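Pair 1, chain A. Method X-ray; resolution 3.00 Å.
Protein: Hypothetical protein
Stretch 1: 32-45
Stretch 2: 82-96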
# COMPACT_ATOMS: atom_id res chain seq x y z
N SER A 32 9.01 6.92 13.86
CA SER A 32 10.18 6.08 13.85
C SER A 32 9.80 4.70 13.34
O SER A 32 10.67 3.90 13.00
CB SER A 32 10.74 5.97 15.26
OG SER A 32 9.70 5.71 16.20
N LEU A 33 8.50 4.43 13.28
CA LEU A 33 8.00 3.15 12.82
C LEU A 33 8.55 2.77 11.46
O LEU A 33 8.99 1.64 11.25
CB LEU A 33 6.48 3.19 12.76
CG LEU A 33 5.81 3.65 14.06
CD1 LEU A 33 4.31 3.73 13.82
CD2 LEU A 33 6.13 2.70 15.20
N PHE A 34 8.53 3.72 10.53
CA PHE A 34 9.01 3.50 9.17
C PHE A 34 9.41 4.80 8.46
O PHE A 34 8.96 5.88 8.83
CB PHE A 34 7.94 2.77 8.35
CG PHE A 34 6.53 3.18 8.68
CD1 PHE A 34 5.75 2.42 9.54
CD2 PHE A 34 6.00 4.36 8.16
CE1 PHE A 34 4.47 2.83 9.89
CE2 PHE A 34 4.72 4.78 8.50
CZ PHE A 34 3.95 4.01 9.37
N GLN A 35 10.25 4.69 7.44
CA GLN A 35 10.70 5.86 6.70
C GLN A 35 9.86 6.19 5.47
O GLN A 35 9.49 7.35 5.24
CB GLN A 35 12.16 5.68 6.26
CG GLN A 35 13.21 6.04 7.31
CD GLN A 35 13.08 5.23 8.58
OE1 GLN A 35 12.31 5.57 9.49
NE2 GLN A 35 13.84 4.13 8.66
N ARG A 36 9.55 5.17 4.68
CA ARG A 36 8.75 5.37 3.48
C ARG A 36 7.47 4.53 3.50
O ARG A 36 7.47 3.38 3.93
CB ARG A 36 9.58 5.02 2.25
CG ARG A 36 9.58 6.11 1.20
CD ARG A 36 10.94 6.81 1.06
NE ARG A 36 11.49 7.33 2.31
CZ ARG A 36 12.55 8.13 2.38
NH1 ARG A 36 13.17 8.52 1.26
NH2 ARG A 36 13.02 8.54 3.56
N MSE A 37 6.38 5.14 3.05
CA MSE A 37 5.08 4.48 3.00
C MSE A 37 4.54 4.55 1.58
O MSE A 37 4.78 5.52 0.87
CB MSE A 37 4.08 5.17 3.92
CG MSE A 37 2.67 4.66 3.71
SE MSE A 37 1.38 5.33 4.99
CE MSE A 37 1.80 4.16 6.50
N ILE A 38 3.80 3.53 1.18
CA ILE A 38 3.25 3.50 -0.17
C ILE A 38 1.77 3.12 -0.11
O ILE A 38 1.39 2.21 0.62
CB ILE A 38 3.99 2.48 -1.04
CG1 ILE A 38 5.48 2.79 -1.05
CG2 ILE A 38 3.42 2.48 -2.44
CD1 ILE A 38 6.30 1.77 -1.77
N VAL A 39 0.95 3.82 -0.88
CA VAL A 39 -0.47 3.53 -0.89
C VAL A 39 -0.94 3.37 -2.33
O VAL A 39 -0.92 4.33 -3.10
CB VAL A 39 -1.29 4.67 -0.26
CG1 VAL A 39 -2.77 4.38 -0.38
CG2 VAL A 39 -0.88 4.87 1.19
N ALA A 40 -1.34 2.16 -2.72
CA ALA A 40 -1.82 1.94 -4.08
C ALA A 40 -3.25 1.44 -4.02
O ALA A 40 -3.69 0.87 -3.02
CB ALA A 40 -0.92 0.94 -4.81
N THR A 41 -3.99 1.65 -5.11
CA THR A 41 -5.39 1.25 -5.19
C THR A 41 -5.67 0.02 -6.05
O THR A 41 -5.10 -0.13 -7.13
CB THR A 41 -6.25 2.40 -5.74
OG1 THR A 41 -6.08 3.55 -4.91
CG2 THR A 41 -7.72 2.01 -5.77
N GLY A 42 -6.57 -0.83 -5.58
CA GLY A 42 -6.94 -2.00 -6.35
C GLY A 42 -8.43 -1.94 -6.61
O GLY A 42 -9.21 -1.75 -5.67
N ASP A 43 -8.85 -2.10 -7.87
CA ASP A 43 -10.27 -2.03 -8.20
C ASP A 43 -11.15 -3.18 -7.69
O ASP A 43 -12.37 -3.10 -7.75
CB ASP A 43 -10.45 -1.89 -9.71
CG ASP A 43 -9.80 -0.63 -10.27
OD1 ASP A 43 -10.01 0.47 -9.71
OD2 ASP A 43 -9.07 -0.75 -11.29
N SER A 44 -10.55 -4.24 -7.16
CA SER A 44 -11.34 -5.35 -6.68
C SER A 44 -10.51 -6.19 -5.74
O SER A 44 -9.30 -6.24 -5.88
CB SER A 44 -11.79 -6.20 -7.85
OG SER A 44 -10.72 -6.35 -8.77
N ASN A 45 -11.15 -6.87 -4.80
CA ASN A 45 -10.42 -7.69 -3.84
C ASN A 45 -9.40 -8.54 -4.56
O ASN A 45 -8.30 -8.74 -4.06
CB ASN A 45 -11.36 -8.61 -3.11
CG ASN A 45 -12.62 -7.92 -2.74
OD1 ASN A 45 -13.38 -7.49 -3.61
ND2 ASN A 45 -12.85 -7.78 -1.43
N ALA A 82 6.99 -4.01 5.72
CA ALA A 82 8.36 -4.38 5.34
C ALA A 82 9.45 -3.66 6.13
O ALA A 82 10.44 -3.20 5.56
CB ALA A 82 8.57 -4.15 3.85
N GLY A 83 9.25 -3.56 7.45
CA GLY A 83 10.24 -2.90 8.29
C GLY A 83 10.28 -1.38 8.26
O GLY A 83 9.48 -0.72 8.93
N ASP A 84 11.22 -0.81 7.51
CA ASP A 84 11.34 0.64 7.42
C ASP A 84 10.46 1.17 6.31
O ASP A 84 10.31 2.38 6.15
CB ASP A 84 12.78 1.04 7.16
CG ASP A 84 13.76 0.20 7.95
OD1 ASP A 84 14.14 -0.89 7.45
OD2 ASP A 84 14.13 0.61 9.08
N VAL A 85 9.88 0.25 5.54
CA VAL A 85 8.97 0.61 4.47
C VAL A 85 7.76 -0.29 4.56
O VAL A 85 7.88 -1.49 4.80
CB VAL A 85 9.61 0.44 3.08
CG1 VAL A 85 8.53 0.36 2.02
CG2 VAL A 85 10.52 1.61 2.78
N VAL A 86 6.59 0.29 4.36
CA VAL A 86 5.36 -0.47 4.43
C VAL A 86 4.44 -0.07 3.28
O VAL A 86 4.35 1.10 2.95
CB VAL A 86 4.66 -0.24 5.77
CG1 VAL A 86 4.41 1.23 5.98
CG2 VAL A 86 3.36 -1.03 5.81
N VAL A 87 3.77 -1.07 2.69
CA VAL A 87 2.86 -0.84 1.56
C VAL A 87 1.40 -1.05 1.94
O VAL A 87 1.07 -2.03 2.60
CB VAL A 87 3.14 -1.79 0.37
CG1 VAL A 87 2.14 -1.54 -0.74
CG2 VAL A 87 4.55 -1.59 -0.15
N HIS A 88 0.56 -0.11 1.51
CA HIS A 88 -0.87 -0.17 1.74
C HIS A 88 -1.59 -0.34 0.41
O HIS A 88 -1.48 0.51 -0.48
CB HIS A 88 -1.39 1.11 2.38
CG HIS A 88 -1.15 1.19 3.85
ND1 HIS A 88 0.06 1.57 4.39
CD2 HIS A 88 -1.97 0.94 4.90
CE1 HIS A 88 -0.03 1.55 5.71
NE2 HIS A 88 -1.25 1.18 6.04
N VAL A 89 -2.32 -1.44 0.27
CA VAL A 89 -3.09 -1.71 -0.94
C VAL A 89 -4.53 -1.73 -0.46
O VAL A 89 -4.89 -2.51 0.42
CB VAL A 89 -2.73 -3.07 -1.52
CG1 VAL A 89 -3.48 -3.28 -2.82
CG2 VAL A 89 -1.24 -3.15 -1.74
N MSE A 90 -5.36 -0.85 -1.02
CA MSE A 90 -6.75 -0.79 -0.59
C MSE A 90 -7.75 -0.41 -1.68
O MSE A 90 -7.40 0.18 -2.69
CB MSE A 90 -6.85 0.17 0.59
CG MSE A 90 -6.01 1.44 0.44
SE MSE A 90 -5.90 2.53 2.09
CE MSE A 90 -4.00 2.94 2.04
N LEU A 91 -9.01 -0.80 -1.48
CA LEU A 91 -10.07 -0.48 -2.44
C LEU A 91 -10.31 1.02 -2.47
O LEU A 91 -10.21 1.69 -1.44
CB LEU A 91 -11.36 -1.16 -2.04
CG LEU A 91 -11.42 -2.66 -2.27
CD1 LEU A 91 -12.47 -3.26 -1.37
CD2 LEU A 91 -11.73 -2.92 -3.73
N PRO A 92 -10.69 1.55 -3.63
CA PRO A 92 -10.95 2.99 -3.80
C PRO A 92 -11.83 3.60 -2.70
O PRO A 92 -11.48 4.63 -2.10
CB PRO A 92 -11.59 3.07 -5.18
CG PRO A 92 -12.27 1.74 -5.31
CD PRO A 92 -11.23 0.80 -4.78
N ALA A 93 -12.98 2.96 -2.44
CA ALA A 93 -13.91 3.42 -1.40
C ALA A 93 -13.26 3.35 -0.02
O ALA A 93 -13.55 4.17 0.85
CB ALA A 93 -15.18 2.57 -1.42
N VAL A 94 -12.39 2.36 0.18
CA VAL A 94 -11.71 2.22 1.45
C VAL A 94 -10.65 3.29 1.61
O VAL A 94 -10.60 3.99 2.62
CB VAL A 94 -11.06 0.84 1.59
CG1 VAL A 94 -10.34 0.73 2.93
CG2 VAL A 94 -12.13 -0.23 1.48
N ARG A 95 -9.80 3.45 0.60
CA ARG A 95 -8.75 4.47 0.67
C ARG A 95 -9.38 5.83 1.00
O ARG A 95 -8.99 6.47 1.98
CB ARG A 95 -8.01 4.54 -0.66
CG ARG A 95 -6.80 5.43 -0.68
CD ARG A 95 -6.04 5.17 -1.97
NE ARG A 95 -4.83 5.96 -2.12
CZ ARG A 95 -3.95 5.77 -3.10
NH1 ARG A 95 -2.87 6.53 -3.19
NH2 ARG A 95 -4.14 4.81 -3.99
N ASP A 96 -10.37 6.24 0.22
CA ASP A 96 -11.05 7.51 0.45
C ASP A 96 -11.64 7.63 1.86
O ASP A 96 -11.56 8.69 2.47
CB ASP A 96 -12.16 7.70 -0.59
CG ASP A 96 -13.37 8.48 -0.03
OD1 ASP A 96 -13.22 9.66 0.35
OD2 ASP A 96 -14.48 7.89 0.02

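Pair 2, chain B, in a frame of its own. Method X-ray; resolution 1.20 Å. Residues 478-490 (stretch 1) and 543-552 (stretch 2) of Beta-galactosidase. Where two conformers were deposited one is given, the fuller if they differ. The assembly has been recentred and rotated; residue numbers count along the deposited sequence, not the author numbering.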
# COMPACT_ATOMS: atom_id res chain seq x y z
N ALA B 478 21.77 -18.72 -25.25
CA ALA B 478 22.13 -19.81 -26.18
C ALA B 478 23.63 -19.92 -26.40
O ALA B 478 24.15 -20.99 -26.74
CB ALA B 478 21.36 -19.60 -27.47
N GLU B 479 24.42 -18.88 -26.19
CA GLU B 479 25.84 -18.89 -26.57
C GLU B 479 26.75 -18.61 -25.39
O GLU B 479 27.98 -18.76 -25.41
CB GLU B 479 25.98 -17.87 -27.71
CG GLU B 479 25.69 -16.44 -27.39
CD GLU B 479 24.27 -16.00 -27.13
OE1 GLU B 479 23.54 -16.55 -26.29
OE2 GLU B 479 23.81 -15.02 -27.77
N LYS B 480 26.20 -18.16 -24.29
CA LYS B 480 26.96 -17.79 -23.11
C LYS B 480 26.06 -17.97 -21.86
O LYS B 480 24.83 -17.94 -21.97
CB LYS B 480 27.49 -16.37 -23.11
CG LYS B 480 26.59 -15.18 -23.37
CD LYS B 480 27.24 -13.82 -23.13
CE LYS B 480 26.37 -12.59 -23.46
NZ LYS B 480 27.13 -11.30 -23.15
N THR B 481 26.70 -18.12 -20.73
CA THR B 481 26.02 -18.00 -19.43
C THR B 481 26.47 -16.69 -18.81
O THR B 481 27.66 -16.40 -18.85
CB THR B 481 26.37 -19.20 -18.53
OG1 THR B 481 25.89 -20.40 -19.14
CG2 THR B 481 25.70 -19.14 -17.17
N VAL B 482 25.53 -15.91 -18.29
CA VAL B 482 25.87 -14.62 -17.71
C VAL B 482 25.59 -14.65 -16.24
O VAL B 482 24.53 -15.16 -15.82
CB VAL B 482 25.02 -13.54 -18.40
CG1 VAL B 482 25.08 -12.25 -17.60
CG2 VAL B 482 25.51 -13.33 -19.81
N LEU B 483 26.49 -14.11 -15.43
CA LEU B 483 26.34 -13.98 -13.99
C LEU B 483 26.62 -12.51 -13.63
O LEU B 483 27.62 -11.98 -14.12
CB LEU B 483 27.36 -14.89 -13.29
CG LEU B 483 27.48 -14.74 -11.78
CD1 LEU B 483 26.19 -15.12 -11.05
CD2 LEU B 483 28.64 -15.61 -11.27
N VAL B 484 25.76 -11.87 -12.87
CA VAL B 484 25.95 -10.49 -12.44
C VAL B 484 26.11 -10.51 -10.93
O VAL B 484 25.19 -10.97 -10.22
CB VAL B 484 24.77 -9.60 -12.83
CG1 VAL B 484 25.04 -8.15 -12.39
CG2 VAL B 484 24.51 -9.70 -14.34
N LEU B 485 27.26 -10.03 -10.47
CA LEU B 485 27.62 -9.99 -9.05
C LEU B 485 27.80 -8.52 -8.62
O LEU B 485 28.23 -7.69 -9.47
CB LEU B 485 28.98 -10.67 -8.81
CG LEU B 485 29.05 -12.15 -9.18
CD1 LEU B 485 30.45 -12.69 -8.93
CD2 LEU B 485 28.02 -12.92 -8.35
N TYR B 486 27.50 -8.22 -7.37
CA TYR B 486 27.72 -6.84 -6.95
C TYR B 486 28.21 -6.76 -5.51
O TYR B 486 27.99 -7.64 -4.67
CB TYR B 486 26.45 -5.95 -7.12
CG TYR B 486 25.32 -6.37 -6.17
CD1 TYR B 486 24.46 -7.40 -6.53
CD2 TYR B 486 25.13 -5.77 -4.93
CE1 TYR B 486 23.43 -7.80 -5.67
CE2 TYR B 486 24.13 -6.15 -4.07
CZ TYR B 486 23.27 -7.19 -4.45
OH TYR B 486 22.25 -7.58 -3.58
N GLY B 487 28.90 -5.63 -5.24
CA GLY B 487 29.27 -5.26 -3.87
C GLY B 487 29.03 -3.77 -3.67
O GLY B 487 28.97 -3.01 -4.63
N GLY B 488 28.93 -3.34 -2.43
CA GLY B 488 28.96 -1.90 -2.13
C GLY B 488 30.30 -1.35 -2.56
O GLY B 488 31.33 -2.02 -2.57
N ALA B 489 30.28 -0.08 -2.91
CA ALA B 489 31.54 0.56 -3.34
C ALA B 489 32.67 0.41 -2.31
O ALA B 489 32.46 0.51 -1.10
CB ALA B 489 31.29 2.03 -3.60
N GLN B 490 33.87 0.16 -2.86
CA GLN B 490 35.12 0.01 -2.09
C GLN B 490 35.18 -1.33 -1.34
O GLN B 490 36.16 -1.56 -0.59
CB GLN B 490 35.39 1.17 -1.12
CG GLN B 490 35.64 2.44 -1.94
CD GLN B 490 36.28 2.04 -3.26
OE1 GLN B 490 37.29 1.32 -3.27
NE2 GLN B 490 35.70 2.49 -4.37
N GLY B 543 35.67 -19.44 -20.36
CA GLY B 543 34.95 -20.34 -21.25
C GLY B 543 33.74 -19.59 -21.79
O GLY B 543 33.83 -18.49 -22.32
N SER B 544 32.56 -20.21 -21.63
CA SER B 544 31.33 -19.59 -22.07
C SER B 544 30.59 -18.88 -20.92
O SER B 544 29.47 -18.40 -21.15
CB SER B 544 30.37 -20.58 -22.75
OG SER B 544 29.89 -21.56 -21.85
N LEU B 545 31.21 -18.78 -19.77
CA LEU B 545 30.66 -18.01 -18.63
C LEU B 545 31.21 -16.59 -18.67
O LEU B 545 32.41 -16.38 -18.77
CB LEU B 545 31.07 -18.71 -17.34
CG LEU B 545 30.64 -17.97 -16.05
CD1 LEU B 545 29.12 -17.88 -15.93
CD2 LEU B 545 31.24 -18.61 -14.82
N VAL B 546 30.34 -15.60 -18.61
CA VAL B 546 30.74 -14.19 -18.56
C VAL B 546 30.21 -13.61 -17.26
O VAL B 546 29.02 -13.71 -16.99
CB VAL B 546 30.19 -13.41 -19.75
CG1 VAL B 546 30.67 -11.98 -19.60
CG2 VAL B 546 30.62 -14.09 -21.05
N ILE B 547 31.14 -13.07 -16.46
CA ILE B 547 30.76 -12.50 -15.17
C ILE B 547 30.91 -10.97 -15.24
O ILE B 547 31.99 -10.50 -15.60
CB ILE B 547 31.55 -13.08 -13.99
CG1 ILE B 547 31.67 -14.60 -14.08
CG2 ILE B 547 30.89 -12.64 -12.69
CD1 ILE B 547 33.03 -15.14 -14.51
N TYR B 548 29.81 -10.30 -14.91
CA TYR B 548 29.77 -8.84 -14.81
C TYR B 548 29.83 -8.50 -13.36
O TYR B 548 28.96 -8.95 -12.58
CB TYR B 548 28.48 -8.32 -15.44
CG TYR B 548 28.34 -8.59 -16.91
CD1 TYR B 548 28.02 -9.87 -17.38
CD2 TYR B 548 28.50 -7.60 -17.88
CE1 TYR B 548 27.88 -10.14 -18.73
CE2 TYR B 548 28.36 -7.87 -19.24
CZ TYR B 548 28.06 -9.15 -19.67
OH TYR B 548 27.89 -9.42 -21.02
N MET B 549 30.84 -7.72 -12.94
CA MET B 549 31.09 -7.39 -11.54
C MET B 549 30.84 -5.90 -11.36
O MET B 549 31.64 -5.12 -11.91
CB MET B 549 32.52 -7.76 -11.21
CG MET B 549 32.74 -9.29 -11.12
SD MET B 549 34.50 -9.69 -11.30
CE MET B 549 34.56 -9.85 -13.07
N VAL B 550 29.82 -5.51 -10.62
CA VAL B 550 29.45 -4.12 -10.52
C VAL B 550 29.32 -3.68 -9.06
O VAL B 550 29.28 -4.51 -8.15
CB VAL B 550 28.10 -3.86 -11.25
CG1 VAL B 550 28.26 -4.15 -12.74
CG2 VAL B 550 26.96 -4.67 -10.65
N ASP B 551 29.23 -2.35 -8.85
CA ASP B 551 28.89 -1.93 -7.49
C ASP B 551 27.38 -1.90 -7.35
O ASP B 551 26.57 -1.97 -8.30
CB ASP B 551 29.55 -0.61 -7.15
CG ASP B 551 29.00 0.58 -7.90
OD1 ASP B 551 28.34 0.41 -8.95
OD2 ASP B 551 29.32 1.70 -7.43
N ARG B 552 26.94 -1.78 -6.09
CA ARG B 552 25.51 -1.81 -5.79
C ARG B 552 24.75 -0.74 -6.53
O ARG B 552 23.67 -0.98 -7.05
CB ARG B 552 25.33 -1.56 -4.27
CG ARG B 552 23.86 -1.61 -3.90
CD ARG B 552 23.65 -1.07 -2.47
NE ARG B 552 24.20 -1.96 -1.45
CZ ARG B 552 25.24 -1.82 -0.65
NH1 ARG B 552 26.04 -0.73 -0.62
NH2 ARG B 552 25.48 -2.83 0.17
O HOH W 1 27.28 -21.43 -21.32
O HOH W 2 27.83 1.15 -4.92

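What backbone arrangement do the two pairs share? Each joins two neighbouring parallel strands, 36-41 with 85-90 in pair 1 and 481-487 with 545-551 in pair 2, and the central residues superpose with an RMSD of 0.6 Å. The strands run at 15° in pair 1 and 26° in pair 2. In both, alternate residues of the first strand reach across with N and O to residues on the second. I38(A) and its match L483(B) illustrate the pattern: I38(A) N donates to V86(A) O at 3.1 Å and I38(A) O accepts from H88(A) N at 2.6 Å, while L483(B) N donates to V546(B) O at 3.0 Å and L483(B) O accepts from Y548(B) N at 2.9 Å.

Which side chains fill the face carrying V39(A) and V484(B)? These two valines match almost exactly, and both are in the t rotamer. Beside them H88(A) matches Y548(B), both with chi1 in m, so a ring occupies the same place. M37(A), a selenomethionine, brings CE to 3.3 Å from H88(A) CE1; the shorter V482(B) instead sets CG1 3.7 Å from Y548(B) CE1. The tyrosine also reaches further, and K480(B) NZ donates a hydrogen bond to Y548(B) OH at 2.9 Å. Q35(A), the match of K480(B), makes no such bond to the histidine.

How is the other face packed? Pair 1 places I38(A) CD1 4.1 Å from V87(A) CG2. In pair 2, I547(B) takes the valine's position, and its CG2 touches two leucines, L483(B) CD2 at 4.0 Å and L485(B) CD1 at 3.8 Å. The match of L485(B) is A40(A), whose lone methyl carbon makes no comparable side-chain contact across the strands.

What happens where the strands end? In both pairs a helix follows the second strand, with L91(A) and its match D551(B) at the N-cap position. In pair 1 the first turn of this helix carries R95(A) back toward the first strand, where NH2 donates a very short 2.5 Å hydrogen bond to T41(A) OG1. Y486(B), the match of T41(A), packs its CB 3.8 Å from V550(B) CG2. Glycines G42(A) and G487(B) match next: G42(A) N donates to M90(A) O at 3.2 Å and G487(B) N to V550(B) O at 3.1 Å. One residue on, G488(B) leaves room for an arginine, since a CB there would clash with R552(B) NH1.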